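Local coordinates for transcriptional regulator (LacI family) (Clostridium acetobutylicum ATCC 824, PDB 3G85), which probably binds regulatory DNA as a LacI-family transcription factor, with a periplasmic-binding-protein-like domain of the kind that senses small ligands in relatives, at residues A15-S20 against N67-A72. Residues are numbered along the deposited sequence; the frame is centred on the assembly and turned at random.
Sequences ALYWSS and NSFDAA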
loop_
_atom_site.group_PDB
_atom_site.type_symbol
_atom_site.label_atom_id
_atom_site.label_comp_id
_atom_site.label_asym_id
_atom_site.label_seq_id
_atom_site.Cartn_x
_atom_site.Cartn_y
_atom_site.Cartn_z
ATOM N N ALA A 15 -7.652 16.949 -8.231
ATOM C CA ALA A 15 -6.455 17.047 -7.394
ATOM C C ALA A 15 -6.197 15.722 -6.665
ATOM O O ALA A 15 -7.118 15.138 -6.061
ATOM C CB ALA A 15 -6.581 18.197 -6.394
ATOM N N LEU A 16 -4.944 15.274 -6.715
ATOM C CA LEU A 16 -4.502 14.175 -5.888
ATOM C C LEU A 16 -3.790 14.795 -4.692
ATOM O O LEU A 16 -2.687 15.341 -4.846
ATOM C CB LEU A 16 -3.553 13.265 -6.647
ATOM C CG LEU A 16 -2.932 12.104 -5.873
ATOM C CD1 LEU A 16 -4.009 11.098 -5.407
ATOM C CD2 LEU A 16 -1.876 11.445 -6.733
ATOM N N TYR A 17 -4.431 14.727 -3.523
ATOM C CA TYR A 17 -3.777 15.192 -2.298
ATOM C C TYR A 17 -2.841 14.110 -1.751
ATOM O O TYR A 17 -3.290 13.009 -1.483
ATOM C CB TYR A 17 -4.825 15.576 -1.275
ATOM C CG TYR A 17 -5.410 16.912 -1.612
ATOM C CD1 TYR A 17 -4.760 18.081 -1.225
ATOM C CD2 TYR A 17 -6.574 17.012 -2.395
ATOM C CE1 TYR A 17 -5.264 19.326 -1.550
ATOM C CE2 TYR A 17 -7.107 18.263 -2.748
ATOM C CZ TYR A 17 -6.423 19.425 -2.325
ATOM O OH TYR A 17 -6.905 20.670 -2.645
ATOM N N TRP A 18 -1.566 14.483 -1.562
ATOM C CA TRP A 18 -0.481 13.549 -1.259
ATOM C C TRP A 18 0.162 13.883 0.093
ATOM O O TRP A 18 0.989 14.814 0.199
ATOM C CB TRP A 18 0.598 13.619 -2.364
ATOM C CG TRP A 18 1.605 12.514 -2.219
ATOM C CD1 TRP A 18 2.840 12.583 -1.641
ATOM C CD2 TRP A 18 1.451 11.164 -2.696
ATOM N NE1 TRP A 18 3.459 11.341 -1.704
ATOM C CE2 TRP A 18 2.605 10.453 -2.317
ATOM C CE3 TRP A 18 0.404 10.471 -3.344
ATOM C CZ2 TRP A 18 2.794 9.103 -2.655
ATOM C CZ3 TRP A 18 0.576 9.103 -3.630
ATOM C CH2 TRP A 18 1.769 8.442 -3.279
ATOM N N SER A 19 -0.248 13.144 1.114
ATOM C CA SER A 19 0.265 13.338 2.484
ATOM C C SER A 19 1.798 13.122 2.589
ATOM O O SER A 19 2.371 12.211 1.963
ATOM C CB SER A 19 -0.468 12.381 3.412
ATOM O OG SER A 19 -0.059 12.612 4.744
ATOM N N SER A 20 2.454 13.954 3.388
ATOM C CA SER A 20 3.907 13.838 3.584
ATOM C C SER A 20 4.327 12.528 4.298
ATOM O O SER A 20 5.504 12.149 4.268
ATOM C CB SER A 20 4.418 15.096 4.339
ATOM O OG SER A 20 3.906 15.089 5.655
ATOM N N ASN A 67 -12.358 27.918 -3.117
ATOM C CA ASN A 67 -11.280 27.738 -4.092
ATOM C C ASN A 67 -11.191 26.317 -4.668
ATOM O O ASN A 67 -10.113 25.902 -5.117
ATOM C CB ASN A 67 -9.926 28.103 -3.455
ATOM C CG ASN A 67 -9.963 29.427 -2.710
ATOM O OD1 ASN A 67 -10.124 30.484 -3.322
ATOM N ND2 ASN A 67 -9.817 29.375 -1.382
ATOM N N SER A 68 -12.314 25.595 -4.683
ATOM C CA SER A 68 -12.276 24.133 -4.842
ATOM C C SER A 68 -11.919 23.660 -6.244
ATOM O O SER A 68 -12.302 24.268 -7.245
ATOM C CB SER A 68 -13.579 23.467 -4.372
ATOM O OG SER A 68 -14.522 23.397 -5.427
ATOM N N PHE A 69 -11.167 22.563 -6.294
ATOM C CA PHE A 69 -10.985 21.805 -7.515
ATOM C C PHE A 69 -12.334 21.195 -7.918
ATOM O O PHE A 69 -13.293 21.295 -7.176
ATOM C CB PHE A 69 -9.962 20.717 -7.260
ATOM C CG PHE A 69 -8.561 21.227 -7.186
ATOM C CD1 PHE A 69 -7.892 21.609 -8.339
ATOM C CD2 PHE A 69 -7.912 21.337 -5.963
ATOM C CE1 PHE A 69 -6.573 22.064 -8.292
ATOM C CE2 PHE A 69 -6.571 21.807 -5.896
ATOM C CZ PHE A 69 -5.920 22.172 -7.051
ATOM N N ASP A 70 -12.400 20.574 -9.081
ATOM C CA ASP A 70 -13.632 19.908 -9.513
ATOM C C ASP A 70 -13.862 18.572 -8.804
ATOM O O ASP A 70 -15.002 18.103 -8.722
ATOM C CB ASP A 70 -13.633 19.722 -11.012
ATOM C CG ASP A 70 -13.623 21.052 -11.738
ATOM O OD1 ASP A 70 -14.697 21.698 -11.780
ATOM O OD2 ASP A 70 -12.537 21.464 -12.201
ATOM N N ALA A 71 -12.770 17.969 -8.317
ATOM C CA ALA A 71 -12.816 16.712 -7.572
ATOM C C ALA A 71 -11.465 16.507 -6.904
ATOM O O ALA A 71 -10.453 17.117 -7.303
ATOM C CB ALA A 71 -13.116 15.547 -8.518
ATOM N N ALA A 72 -11.431 15.651 -5.888
ATOM C CA ALA A 72 -10.157 15.339 -5.237
ATOM C C ALA A 72 -10.091 13.867 -4.919
ATOM O O ALA A 72 -11.118 13.247 -4.641
ATOM C CB ALA A 72 -10.003 16.135 -3.959
#
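A15 lies beneath the ring of F69: its CB sits 3.6 Å from the ring centroid and 20° off the ring normal, which meets the geometry of a CH-pi contact. A15 CB is displaced toward the rim of the ring, 3.4 Å from F69 CD2, with CD1 and CZ farther off. F69 CG stands anti to the carbonyl carbon, beside the backbone N (chi1 -75°), on a CA-CB bond that points toward the strand of A15. The backbones of A15 and of A71-A72 meet as well. A15 N donates to A71 O across 3.0 Å in a nearly straight bond, with 169° at the hydrogen, and A72 CA approaches A15 O to 3.2 Å as a weaker CH...O contact. A15 and A72 form a parallel bridge, their CA atoms 4.6 Å apart, and both methyls lie on the sheet face that F69 overlies. Strands 13-19 and 71-74 are neighbours in the all-parallel sheet of the N-terminal lobe, a Rossmann-like arrangement expected of the periplasmic-binding-protein fold; strand 46-52 flanks 13-19 on its other edge, so the chain order here is 2-1-3. F69 itself precedes strand 71-74, in the loop that leads into it, and its side chain also reaches V48 of the outer strand. Y17, two residues beyond A15, completes the cluster. Its OH meets the edge of the F69 ring, close to the ring plane and 3.5 Å from F69 CE2, and the two aromatic side chains cross obliquely instead of stacking. Nearer the backbone, the edge of the Y17 ring abuts A72, with Y17 CE2 3.8 Å from A72 CB. Backbone hydrogen bonds between A15 and I73, Y17 and I73, and Y17 and A75 carry the pairing onward past A72.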